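Local atomic coordinates of protein argonaute (Methanocaldococcus jannaschii, PDB entry 5G5S), a protein that uses short single-stranded DNA guides to bind complementary DNA strands and slice them, and may thereby defend the archaeon against invading genetic elements. Residues 326-330 / 677-681; 345-349 / 393-397; 357-361 / 427-431; 374-379 / 463-469; 488-493 / 667-671. One frame throughout, in Å; residues are numbered along the deposited sequence.

Contact 1: 326-330 / 677-681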
# COMPACT_ATOMS: atom_id res chain seq x y z
N ILE A 326 -21.71 16.36 8.44
CA ILE A 326 -21.70 15.00 8.94
C ILE A 326 -20.28 14.75 9.44
O ILE A 326 -19.34 15.27 8.85
CB ILE A 326 -22.19 14.03 7.80
CG1 ILE A 326 -23.63 13.53 8.04
CG2 ILE A 326 -21.21 12.91 7.40
CD1 ILE A 326 -23.85 12.58 9.27
N TYR A 327 -20.11 14.05 10.57
CA TYR A 327 -18.77 13.81 11.13
C TYR A 327 -18.27 12.41 10.88
O TYR A 327 -17.06 12.15 10.99
CB TYR A 327 -18.71 14.19 12.62
CG TYR A 327 -18.70 15.69 12.84
CD1 TYR A 327 -19.88 16.42 12.93
CD2 TYR A 327 -17.50 16.40 12.89
CE1 TYR A 327 -19.88 17.80 13.09
CE2 TYR A 327 -17.48 17.78 13.07
CZ TYR A 327 -18.67 18.48 13.16
OH TYR A 327 -18.66 19.84 13.33
N SER A 328 -19.18 11.49 10.54
CA SER A 328 -18.86 10.09 10.25
C SER A 328 -19.82 9.53 9.20
O SER A 328 -20.94 10.02 9.08
CB SER A 328 -18.90 9.27 11.53
OG SER A 328 -18.46 7.94 11.32
N THR A 329 -19.40 8.51 8.45
CA THR A 329 -20.26 7.87 7.43
C THR A 329 -21.13 6.76 8.07
O THR A 329 -21.97 6.16 7.39
CB THR A 329 -19.44 7.37 6.23
OG1 THR A 329 -18.49 6.40 6.69
CG2 THR A 329 -18.76 8.49 5.45
N ASN A 330 -20.95 6.52 9.39
CA ASN A 330 -21.67 5.50 10.18
C ASN A 330 -23.19 5.73 10.24
O ASN A 330 -23.92 4.83 10.68
CB ASN A 330 -21.06 5.35 11.58
CG ASN A 330 -21.16 6.55 12.51
OD1 ASN A 330 -21.65 7.63 12.16
ND2 ASN A 330 -20.71 6.36 13.74
N GLY A 677 -11.46 -0.68 10.73
CA GLY A 677 -12.45 0.35 11.02
C GLY A 677 -12.98 1.09 9.80
O GLY A 677 -13.04 0.55 8.69
N ARG A 678 -13.36 2.36 10.03
CA ARG A 678 -13.96 3.28 9.06
C ARG A 678 -12.96 4.00 8.14
O ARG A 678 -13.24 4.15 6.95
CB ARG A 678 -14.83 4.30 9.80
CG ARG A 678 -15.91 4.95 8.94
CD ARG A 678 -17.14 5.29 9.75
NE ARG A 678 -17.79 4.10 10.28
CZ ARG A 678 -18.68 3.36 9.62
NH1 ARG A 678 -19.05 3.70 8.38
NH2 ARG A 678 -19.20 2.28 10.17
N TYR A 679 -11.85 4.51 8.70
CA TYR A 679 -10.86 5.30 7.97
C TYR A 679 -9.64 4.49 7.53
O TYR A 679 -9.36 3.44 8.11
CB TYR A 679 -10.48 6.60 8.73
CG TYR A 679 -11.64 7.25 9.47
CD1 TYR A 679 -12.89 7.40 8.87
CD2 TYR A 679 -11.48 7.71 10.78
CE1 TYR A 679 -13.97 7.94 9.57
CE2 TYR A 679 -12.55 8.27 11.48
CZ TYR A 679 -13.80 8.38 10.88
OH TYR A 679 -14.86 8.94 11.56
N LEU A 680 -8.95 4.93 6.46
CA LEU A 680 -7.80 4.22 5.90
C LEU A 680 -6.52 4.48 6.68
O LEU A 680 -6.44 5.47 7.40
CB LEU A 680 -7.61 4.57 4.42
CG LEU A 680 -8.78 4.28 3.48
CD1 LEU A 680 -8.73 5.14 2.25
CD2 LEU A 680 -8.88 2.80 3.15
N ARG A 681 -5.52 3.60 6.54
CA ARG A 681 -4.22 3.77 7.16
C ARG A 681 -3.45 4.85 6.35
O ARG A 681 -2.75 5.70 6.92
CB ARG A 681 -3.43 2.44 7.15
CG ARG A 681 -2.09 2.56 7.90
CD ARG A 681 -1.35 1.26 8.06
NE ARG A 681 0.00 1.53 8.54
CZ ARG A 681 1.12 1.12 7.95
NH1 ARG A 681 1.06 0.35 6.87
NH2 ARG A 681 2.30 1.43 8.46
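Neither segment is a helix or strand where they meet, and the backbones stay well apart: the closest pair of CA atoms, T329 and R678, is separated by 8.0 Å, too far for main-chain pairing. The link is made by side chains, and only 196 Å² of surface is buried. R678 supplies the largest share, 72 Å². Its CA-to-CB bond points toward 326-330, and its chain runs along S328, with R678 CD 3.4 Å from S328 OG. At its end R678 NH1 donates a hydrogen bond to T329 OG1 (3.2 Å, 160° at the hydrogen), which lies near the guanidinium plane. The backbone N of N330 sits over one face of the guanidinium, 3.5 Å from R678 NH1, and is weakly hydrogen-bonded to S328 OG (3.5 Å). R678 NH1 has its stronger partner outside, N477 OD1 on helix 473-485, so the arginine spans the 326-330 loop and that helix. The Y679 CA-to-CB bond runs sideways, but Y679 OH comes to 3.7 Å from S328 OG and 3.9 Å from Y327 O; its probable hydrogen-bond partner is K667. The arrangement is a polar, partly exposed loop-to-loop contact bridged by an arginine: it joins the loop following strand 323-326 to the PIWI loop between helices 656-666 and 684-697, with the side chain of R678 about 10 Å from those of the guide-contacting residues S671 and Q481.

Contact 2: 345-349 / 393-397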
# COMPACT_ATOMS: atom_id res chain seq x y z
N LEU A 345 -28.43 12.67 0.74
CA LEU A 345 -28.33 12.50 -0.72
C LEU A 345 -26.93 12.79 -1.28
O LEU A 345 -26.18 13.57 -0.69
CB LEU A 345 -29.44 13.30 -1.44
CG LEU A 345 -30.90 12.93 -1.09
CD1 LEU A 345 -31.86 13.93 -1.68
CD2 LEU A 345 -31.27 11.53 -1.59
N PRO A 346 -26.52 12.12 -2.40
CA PRO A 346 -25.17 12.33 -2.93
C PRO A 346 -24.92 13.66 -3.61
O PRO A 346 -25.85 14.25 -4.16
CB PRO A 346 -25.00 11.17 -3.91
CG PRO A 346 -26.36 10.91 -4.40
CD PRO A 346 -27.25 11.12 -3.21
N TYR A 347 -23.67 14.12 -3.58
CA TYR A 347 -23.21 15.36 -4.23
C TYR A 347 -23.26 15.26 -5.75
O TYR A 347 -23.61 16.23 -6.40
CB TYR A 347 -21.79 15.73 -3.78
CG TYR A 347 -21.75 16.88 -2.80
CD1 TYR A 347 -22.05 16.69 -1.46
CD2 TYR A 347 -21.44 18.17 -3.23
CE1 TYR A 347 -22.05 17.75 -0.56
CE2 TYR A 347 -21.42 19.24 -2.33
CZ TYR A 347 -21.73 19.03 -1.00
OH TYR A 347 -21.70 20.07 -0.11
N ASP A 348 -22.88 14.09 -6.30
CA ASP A 348 -22.87 13.84 -7.75
C ASP A 348 -22.93 12.35 -8.08
O ASP A 348 -22.26 11.54 -7.43
CB ASP A 348 -21.65 14.50 -8.43
CG ASP A 348 -21.72 14.56 -9.95
OD1 ASP A 348 -22.79 14.94 -10.49
OD2 ASP A 348 -20.69 14.29 -10.61
N VAL A 349 -23.72 12.00 -9.10
CA VAL A 349 -23.89 10.65 -9.63
C VAL A 349 -23.43 10.72 -11.12
O VAL A 349 -23.88 11.63 -11.82
CB VAL A 349 -25.36 10.15 -9.50
CG1 VAL A 349 -25.56 8.78 -10.14
CG2 VAL A 349 -25.81 10.13 -8.04
N THR A 393 -34.96 10.91 -7.47
CA THR A 393 -33.61 11.43 -7.19
C THR A 393 -32.62 10.93 -8.26
O THR A 393 -32.95 10.02 -9.02
CB THR A 393 -33.15 11.16 -5.73
OG1 THR A 393 -32.13 12.10 -5.40
CG2 THR A 393 -32.61 9.77 -5.52
N GLU A 394 -31.40 11.53 -8.29
CA GLU A 394 -30.32 11.19 -9.23
C GLU A 394 -29.78 9.76 -9.06
O GLU A 394 -29.27 9.19 -10.03
CB GLU A 394 -29.16 12.20 -9.12
CG GLU A 394 -29.46 13.58 -9.69
CD GLU A 394 -28.27 14.47 -10.01
OE1 GLU A 394 -27.18 14.27 -9.42
OE2 GLU A 394 -28.42 15.37 -10.86
N LEU A 395 -29.89 9.19 -7.84
CA LEU A 395 -29.43 7.84 -7.49
C LEU A 395 -30.02 6.74 -8.37
O LEU A 395 -31.22 6.74 -8.63
CB LEU A 395 -29.72 7.52 -6.01
CG LEU A 395 -28.80 8.11 -4.96
CD1 LEU A 395 -29.45 8.08 -3.60
CD2 LEU A 395 -27.46 7.36 -4.90
N PRO A 396 -29.19 5.76 -8.81
CA PRO A 396 -29.74 4.66 -9.62
C PRO A 396 -30.52 3.66 -8.78
O PRO A 396 -30.34 3.59 -7.56
CB PRO A 396 -28.49 4.01 -10.22
CG PRO A 396 -27.40 4.29 -9.23
CD PRO A 396 -27.74 5.60 -8.57
N LYS A 397 -31.40 2.87 -9.42
CA LYS A 397 -32.19 1.84 -8.76
C LYS A 397 -31.61 0.46 -9.05
O LYS A 397 -30.88 0.29 -10.03
CB LYS A 397 -33.66 1.92 -9.21
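L395 adopts an m,t rotamer (chi1 -79°, chi2 162°), which carries its two methyls to three residues of the facing loop: L395 CD2 lies 3.8 Å from P346 CG and 4.5 Å from V349 CG2, while L395 CD1 is 4.4 Å from L345 CD2. L345 is also m,t, placing L345 CD2 3.9 Å from T393 OG1. V349, with chi1 near 180°, turns both methyls onto the other backbone: V349 CG1 is 3.7 Å from E394 O and 4.2 Å from P396 CD, and V349 CG2 is 4.1 Å from E394 CB. The CA-to-CB bonds of Y347 and D348 point away, both residues facing K489 in a classic beta bulge, though the D348 carboxylate comes back near E394. No hydrogen bond crosses the 303 Å² interface, so cohesion is apolar. Beside it, D348 OD1 and E394 OE1 lie 4.6 Å apart; R354 offsets these like charges, through a salt bridge to D348 and a weak, long ion pair to E394.

Contact 3: 357-361 / 427-431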
# COMPACT_ATOMS: atom_id res chain seq x y z
N ASN A 357 -32.34 2.22 -13.93
CA ASN A 357 -32.73 0.96 -13.30
C ASN A 357 -31.65 -0.07 -13.66
O ASN A 357 -31.66 -0.62 -14.76
CB ASN A 357 -34.12 0.52 -13.78
CG ASN A 357 -35.14 0.33 -12.68
OD1 ASN A 357 -34.86 -0.22 -11.60
ND2 ASN A 357 -36.37 0.74 -12.94
N LEU A 358 -30.69 -0.26 -12.74
CA LEU A 358 -29.58 -1.19 -12.95
C LEU A 358 -30.02 -2.64 -12.80
O LEU A 358 -30.59 -3.01 -11.77
CB LEU A 358 -28.40 -0.89 -12.00
CG LEU A 358 -27.68 0.47 -12.14
CD1 LEU A 358 -26.74 0.71 -10.97
CD2 LEU A 358 -26.91 0.57 -13.46
N LEU A 359 -29.78 -3.44 -13.85
CA LEU A 359 -30.07 -4.88 -13.91
C LEU A 359 -29.17 -5.54 -12.85
O LEU A 359 -27.96 -5.67 -13.05
CB LEU A 359 -29.72 -5.40 -15.31
CG LEU A 359 -30.79 -6.10 -16.11
CD1 LEU A 359 -31.55 -5.13 -17.01
CD2 LEU A 359 -30.18 -7.20 -16.95
N THR A 360 -29.75 -5.86 -11.69
CA THR A 360 -29.01 -6.43 -10.56
C THR A 360 -29.16 -7.96 -10.49
O THR A 360 -30.20 -8.50 -10.85
CB THR A 360 -29.38 -5.69 -9.26
OG1 THR A 360 -29.30 -4.29 -9.49
CG2 THR A 360 -28.48 -6.06 -8.08
N TYR A 361 -28.11 -8.63 -10.03
CA TYR A 361 -28.06 -10.08 -9.84
C TYR A 361 -27.84 -10.36 -8.35
O TYR A 361 -27.11 -9.61 -7.70
CB TYR A 361 -26.91 -10.68 -10.65
CG TYR A 361 -27.20 -10.79 -12.13
CD1 TYR A 361 -26.96 -9.72 -12.99
CD2 TYR A 361 -27.68 -11.97 -12.68
CE1 TYR A 361 -27.23 -9.82 -14.36
CE2 TYR A 361 -27.93 -12.09 -14.05
CZ TYR A 361 -27.70 -11.01 -14.88
OH TYR A 361 -27.96 -11.12 -16.23
N ILE A 427 -24.10 -1.39 -17.94
CA ILE A 427 -23.71 -1.48 -16.53
C ILE A 427 -24.75 -2.23 -15.70
O ILE A 427 -25.91 -1.83 -15.63
CB ILE A 427 -23.30 -0.10 -15.93
CG1 ILE A 427 -21.99 0.45 -16.55
CG2 ILE A 427 -23.22 -0.12 -14.39
CD1 ILE A 427 -20.67 -0.43 -16.35
N CYS A 428 -24.31 -3.33 -15.08
CA CYS A 428 -25.14 -4.17 -14.22
C CYS A 428 -24.50 -4.28 -12.85
O CYS A 428 -23.34 -3.89 -12.66
CB CYS A 428 -25.34 -5.55 -14.85
SG CYS A 428 -26.32 -5.54 -16.37
N PHE A 429 -25.27 -4.79 -11.87
CA PHE A 429 -24.76 -4.99 -10.53
C PHE A 429 -24.97 -6.42 -10.06
O PHE A 429 -25.89 -7.09 -10.54
CB PHE A 429 -25.33 -3.96 -9.52
CG PHE A 429 -24.61 -4.00 -8.19
CD1 PHE A 429 -23.34 -3.45 -8.06
CD2 PHE A 429 -25.17 -4.66 -7.10
CE1 PHE A 429 -22.65 -3.55 -6.85
CE2 PHE A 429 -24.47 -4.75 -5.90
CZ PHE A 429 -23.21 -4.20 -5.78
N ALA A 430 -24.10 -6.91 -9.17
CA ALA A 430 -24.24 -8.25 -8.60
C ALA A 430 -23.92 -8.22 -7.12
O ALA A 430 -22.85 -7.77 -6.73
CB ALA A 430 -23.37 -9.25 -9.33
N LEU A 431 -24.86 -8.66 -6.28
CA LEU A 431 -24.66 -8.74 -4.84
C LEU A 431 -24.35 -10.20 -4.52
O LEU A 431 -25.18 -11.07 -4.75
CB LEU A 431 -25.90 -8.23 -4.08
CG LEU A 431 -25.83 -8.22 -2.55
CD1 LEU A 431 -24.90 -7.13 -2.03
CD2 LEU A 431 -27.22 -8.06 -1.95
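F429 and T360 fit together on one face of the sheet: T360 CG2 sits at the edge of the F429 ring, 3.7 Å from F429 CD2. On the face shared by Y361 and A430, Y361 CB rests on A430 CB (4.0 Å), while F429 O lies at the edge of the Y361 ring. At the start of the pair L358 CD2 pushes against I427 CG2 (3.9 Å), while L359 CB meets C428 SG at 3.6 Å. The backbones beneath are parallel, their axes 4.4 Å apart at 24°. Three hydrogen bonds fix the register: F429 N to L359 O (3.1 Å), Y361 N to F429 O (2.7 Å) and L431 N to Y361 O (2.8 Å). These are the two inner strands of the four-stranded parallel Mid-domain sheet, ordered 397-407, 357-365, 428-434, 456-462. F429, beside Q459 of the guide 5'-phosphate site, packs edge-to-face with F398 of the first; I456 and S458 of the last touch A430, and helix 372-390 covers L431.

Contact 4: 374-379 / 463-469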
# COMPACT_ATOMS: atom_id res chain seq x y z
N ALA A 374 -34.07 -16.06 5.24
CA ALA A 374 -33.39 -14.98 5.94
C ALA A 374 -32.55 -14.11 4.99
O ALA A 374 -32.47 -12.90 5.19
CB ALA A 374 -32.52 -15.54 7.06
N ILE A 375 -31.95 -14.73 3.95
CA ILE A 375 -31.14 -14.06 2.91
C ILE A 375 -32.04 -13.14 2.07
O ILE A 375 -31.71 -11.96 1.92
CB ILE A 375 -30.34 -15.10 2.05
CG1 ILE A 375 -29.16 -15.69 2.85
CG2 ILE A 375 -29.86 -14.49 0.72
CD1 ILE A 375 -28.71 -17.10 2.41
N LYS A 376 -33.17 -13.67 1.57
CA LYS A 376 -34.15 -12.95 0.75
C LYS A 376 -34.70 -11.72 1.48
O LYS A 376 -34.60 -10.62 0.95
CB LYS A 376 -35.30 -13.88 0.30
N ASP A 377 -35.20 -11.92 2.72
CA ASP A 377 -35.76 -10.88 3.59
C ASP A 377 -34.75 -9.77 3.98
O ASP A 377 -35.18 -8.68 4.35
CB ASP A 377 -36.43 -11.50 4.83
CG ASP A 377 -37.71 -12.28 4.56
OD1 ASP A 377 -37.82 -12.91 3.47
OD2 ASP A 377 -38.60 -12.29 5.44
N LYS A 378 -33.43 -10.04 3.86
CA LYS A 378 -32.36 -9.09 4.16
C LYS A 378 -32.01 -8.23 2.93
O LYS A 378 -31.81 -7.02 3.07
CB LYS A 378 -31.11 -9.81 4.69
CG LYS A 378 -30.93 -9.70 6.19
CD LYS A 378 -29.98 -8.57 6.58
CE LYS A 378 -29.95 -8.40 8.08
NZ LYS A 378 -29.21 -7.18 8.47
N VAL A 379 -31.91 -8.87 1.74
CA VAL A 379 -31.64 -8.25 0.44
C VAL A 379 -32.85 -7.36 0.03
O VAL A 379 -32.65 -6.25 -0.47
CB VAL A 379 -31.30 -9.33 -0.63
CG1 VAL A 379 -31.22 -8.76 -2.04
CG2 VAL A 379 -30.03 -10.09 -0.28
N TRP A 463 -22.40 -13.79 4.83
CA TRP A 463 -23.73 -13.97 5.42
C TRP A 463 -23.76 -14.07 6.94
O TRP A 463 -24.63 -13.46 7.56
CB TRP A 463 -24.50 -15.14 4.77
CG TRP A 463 -25.86 -15.36 5.36
CD1 TRP A 463 -26.29 -16.46 6.04
CD2 TRP A 463 -26.92 -14.39 5.45
NE1 TRP A 463 -27.57 -16.26 6.50
CE2 TRP A 463 -27.98 -14.99 6.16
CE3 TRP A 463 -27.08 -13.07 4.98
CZ2 TRP A 463 -29.19 -14.34 6.40
CZ3 TRP A 463 -28.28 -12.42 5.23
CH2 TRP A 463 -29.31 -13.05 5.93
N GLU A 464 -22.80 -14.83 7.53
CA GLU A 464 -22.68 -15.01 8.98
C GLU A 464 -22.66 -13.66 9.71
O GLU A 464 -23.38 -13.49 10.69
CB GLU A 464 -21.44 -15.85 9.35
CG GLU A 464 -21.52 -17.32 8.94
CD GLU A 464 -20.69 -17.70 7.73
OE1 GLU A 464 -20.79 -17.00 6.69
OE2 GLU A 464 -19.96 -18.71 7.81
N ASN A 465 -21.87 -12.71 9.19
CA ASN A 465 -21.75 -11.37 9.75
C ASN A 465 -23.00 -10.51 9.51
O ASN A 465 -23.44 -9.82 10.43
CB ASN A 465 -20.49 -10.68 9.22
CG ASN A 465 -19.19 -11.31 9.67
OD1 ASN A 465 -19.01 -11.67 10.85
ND2 ASN A 465 -18.25 -11.44 8.75
N TRP A 466 -23.58 -10.56 8.28
CA TRP A 466 -24.78 -9.78 7.93
C TRP A 466 -26.04 -10.22 8.68
O TRP A 466 -26.89 -9.38 8.96
CB TRP A 466 -25.02 -9.78 6.41
CG TRP A 466 -25.80 -8.60 5.90
CD1 TRP A 466 -25.99 -7.40 6.52
CD2 TRP A 466 -26.46 -8.51 4.62
NE1 TRP A 466 -26.76 -6.57 5.73
CE2 TRP A 466 -27.06 -7.22 4.56
CE3 TRP A 466 -26.64 -9.39 3.54
CZ2 TRP A 466 -27.81 -6.81 3.45
CZ3 TRP A 466 -27.38 -8.97 2.45
CH2 TRP A 466 -27.96 -7.69 2.41
N ARG A 467 -26.16 -11.53 9.00
CA ARG A 467 -27.30 -12.12 9.72
C ARG A 467 -27.41 -11.55 11.15
O ARG A 467 -28.52 -11.30 11.63
CB ARG A 467 -27.18 -13.65 9.74
CG ARG A 467 -28.42 -14.40 10.25
CD ARG A 467 -28.24 -15.91 10.30
NE ARG A 467 -27.22 -16.33 11.26
CZ ARG A 467 -25.99 -16.72 10.92
NH1 ARG A 467 -25.63 -16.77 9.65
NH2 ARG A 467 -25.12 -17.07 11.86
N LYS A 468 -26.25 -11.33 11.81
CA LYS A 468 -26.13 -10.78 13.16
C LYS A 468 -26.24 -9.24 13.23
O LYS A 468 -26.29 -8.69 14.33
CB LYS A 468 -24.82 -11.25 13.81
N ASP A 469 -26.27 -8.56 12.06
CA ASP A 469 -26.35 -7.10 11.96
C ASP A 469 -27.77 -6.58 12.29
O ASP A 469 -28.57 -6.32 11.38
CB ASP A 469 -25.86 -6.62 10.58
CG ASP A 469 -25.89 -5.13 10.35
OD1 ASP A 469 -25.27 -4.39 11.15
OD2 ASP A 469 -26.50 -4.70 9.34
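This is a helix-to-helix contact within the Mid domain, mediated by long side chains: helix 372-390 meets the short helix 463-467, which follows the edge strand 456-462 of the parallel sheet. The local axes stay 11.3 Å apart and cross at 64°, so two tryptophans and a lysine fill the gap. W463 lies against 374-379, with I375 CG1 over its face, 3.6 Å from the six-membered-ring centroid, A374 CB 3.6 Å from W463 CZ2, and K378 CG at its edge, 3.7 Å from W463 CH2. K378 buries the most, 115 Å². K378 CD makes a CH-pi contact and K378 NZ an off-centre cation-pi contact with the W466 five-membered ring, 3.8 and 4.1 Å from its centroid. Beyond the ring K378 NZ donates to D469 O (3.1 Å) and, weakly, to W466 O (3.2 Å), with a long salt bridge to D469 OD2 (3.8 Å). T475 of helix 473-485 bonds W466 NE1 and D469 OD2, while D469 OD1 bonds M474 N. The lysine thus uses its aliphatic part on aromatic surface and its charge on the carbonyls of W466 and D469, with the W466 ring and the D469 carboxylate adding weaker attraction.

Contact 5: 488-493 / 667-671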
# COMPACT_ATOMS: atom_id res chain seq x y z
N ILE A 488 -20.16 6.91 -7.42
CA ILE A 488 -21.06 7.92 -6.86
C ILE A 488 -20.31 8.76 -5.83
O ILE A 488 -19.76 8.22 -4.87
CB ILE A 488 -22.40 7.29 -6.33
CG1 ILE A 488 -23.21 6.69 -7.50
CG2 ILE A 488 -23.24 8.33 -5.56
CD1 ILE A 488 -24.29 5.66 -7.14
N LYS A 489 -20.26 10.08 -6.05
CA LYS A 489 -19.60 11.05 -5.18
C LYS A 489 -20.60 11.39 -4.09
O LYS A 489 -21.28 12.41 -4.17
CB LYS A 489 -19.21 12.32 -5.97
CG LYS A 489 -17.93 12.18 -6.76
CD LYS A 489 -18.13 11.55 -8.11
CE LYS A 489 -16.92 10.75 -8.50
NZ LYS A 489 -17.15 10.08 -9.80
N TYR A 490 -20.73 10.51 -3.09
CA TYR A 490 -21.71 10.71 -2.03
C TYR A 490 -21.39 11.86 -1.08
O TYR A 490 -22.20 12.79 -0.93
CB TYR A 490 -21.99 9.40 -1.27
CG TYR A 490 -23.46 9.21 -0.99
CD1 TYR A 490 -24.12 9.99 -0.05
CD2 TYR A 490 -24.21 8.27 -1.70
CE1 TYR A 490 -25.49 9.84 0.19
CE2 TYR A 490 -25.57 8.09 -1.45
CZ TYR A 490 -26.20 8.88 -0.51
OH TYR A 490 -27.55 8.73 -0.27
N PHE A 491 -20.21 11.83 -0.47
CA PHE A 491 -19.77 12.84 0.48
C PHE A 491 -18.49 13.53 0.01
O PHE A 491 -17.70 12.94 -0.72
CB PHE A 491 -19.58 12.22 1.89
CG PHE A 491 -18.66 11.02 1.94
CD1 PHE A 491 -19.16 9.74 1.72
CD2 PHE A 491 -17.31 11.17 2.22
CE1 PHE A 491 -18.30 8.63 1.74
CE2 PHE A 491 -16.46 10.06 2.26
CZ PHE A 491 -16.95 8.80 2.00
N ILE A 492 -18.32 14.80 0.41
CA ILE A 492 -17.13 15.60 0.09
C ILE A 492 -16.51 16.13 1.39
O ILE A 492 -17.06 15.90 2.47
CB ILE A 492 -17.40 16.71 -0.98
CG1 ILE A 492 -18.38 17.78 -0.48
CG2 ILE A 492 -17.85 16.11 -2.33
CD1 ILE A 492 -17.91 19.18 -0.65
N LEU A 493 -15.36 16.83 1.28
CA LEU A 493 -14.69 17.42 2.44
C LEU A 493 -15.29 18.78 2.74
O LEU A 493 -15.57 19.54 1.81
CB LEU A 493 -13.19 17.57 2.18
CG LEU A 493 -12.35 16.29 2.23
CD1 LEU A 493 -10.99 16.52 1.64
CD2 LEU A 493 -12.22 15.78 3.67
N LYS A 667 -10.03 9.67 5.44
CA LYS A 667 -11.46 9.69 5.70
C LYS A 667 -12.29 9.64 4.40
O LYS A 667 -13.48 9.38 4.47
CB LYS A 667 -11.79 10.96 6.52
CG LYS A 667 -12.90 10.80 7.52
CD LYS A 667 -13.20 12.14 8.17
CE LYS A 667 -14.17 12.04 9.33
NZ LYS A 667 -13.47 11.66 10.58
N MET A 668 -11.68 9.90 3.23
CA MET A 668 -12.38 9.84 1.93
C MET A 668 -12.40 8.39 1.41
O MET A 668 -11.99 8.08 0.30
CB MET A 668 -11.78 10.84 0.92
CG MET A 668 -11.98 12.31 1.32
SD MET A 668 -13.69 12.79 1.81
CE MET A 668 -14.55 12.56 0.28
N ASN A 669 -12.93 7.51 2.26
CA ASN A 669 -13.01 6.07 2.12
C ASN A 669 -14.40 5.55 1.71
O ASN A 669 -15.41 5.93 2.32
CB ASN A 669 -12.59 5.44 3.47
CG ASN A 669 -12.38 3.95 3.42
OD1 ASN A 669 -12.51 3.24 4.41
ND2 ASN A 669 -11.99 3.46 2.28
N TYR A 670 -14.43 4.65 0.72
CA TYR A 670 -15.61 3.92 0.28
C TYR A 670 -15.37 2.42 0.51
O TYR A 670 -16.24 1.64 0.22
CB TYR A 670 -15.95 4.22 -1.18
CG TYR A 670 -16.57 5.58 -1.38
CD1 TYR A 670 -17.95 5.77 -1.28
CD2 TYR A 670 -15.79 6.68 -1.72
CE1 TYR A 670 -18.53 7.02 -1.48
CE2 TYR A 670 -16.36 7.94 -1.91
CZ TYR A 670 -17.73 8.10 -1.78
OH TYR A 670 -18.29 9.34 -1.98
N SER A 671 -14.20 2.04 1.06
CA SER A 671 -13.82 0.66 1.42
C SER A 671 -14.27 0.40 2.88
O SER A 671 -13.48 -0.04 3.71
CB SER A 671 -12.32 0.44 1.28
OG SER A 671 -11.81 0.96 0.06
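A single tyrosine hydroxyl faces two consecutive backbone amides: Y670 OH weakly accepts hydrogen bonds from Y490 N (2.9 Å) and from F491 N (3.5 Å). The Y670 ring also stacks on F491 in an offset arrangement, centroids 4.8 Å apart and planes at 25°, so that F491 CE1 lies 3.6 Å from Y670 CZ. F491 buries 104 Å², the most in this contact. M668 borders the same ring, its SD 5.0 Å from the F491 centroid and 76° off the normal, a Met-aromatic contact at the edge; M668 CE is 3.6 Å from F491 CD2. The touching parts run in opposite senses, 178° apart, but their CA atoms come no nearer than 7.7 Å (I492 to M668), too far for strand pairing. The contact ties the end of the Mid domain to a PIWI loop. Strand 492-493 instead pairs with 314-317, whose L314 touches both F491 and M668. I480 of helix 473-485 touches Y670, and helix 684-697 contacts S671, which interacts with guide DNA.

Contacts 3 and 5 are buried, contacts 2 and 4 partly so, and contact 1 lies at the surface. Their chemistry follows: main-chain hydrogen bonds dominate contact 3, aromatic and sulfur packing contact 5, mainly apolar contacts contact 2, a lysine set among tryptophans contact 4, and an arginine contact 1. Contacts 2, 3 and 4 belong largely to the Mid domain; K397 O meets L358 N at 2.8 Å between contacts 2 and 3, and L431 CD2 meets V379 CG2 at 3.8 Å between 3 and 4. Contacts 1 and 5 share the loop between helices 656-666 and 684-697, their centres 9 Å apart. D348 O and K489 N, 2.8 Å apart, join contact 2 to contact 5.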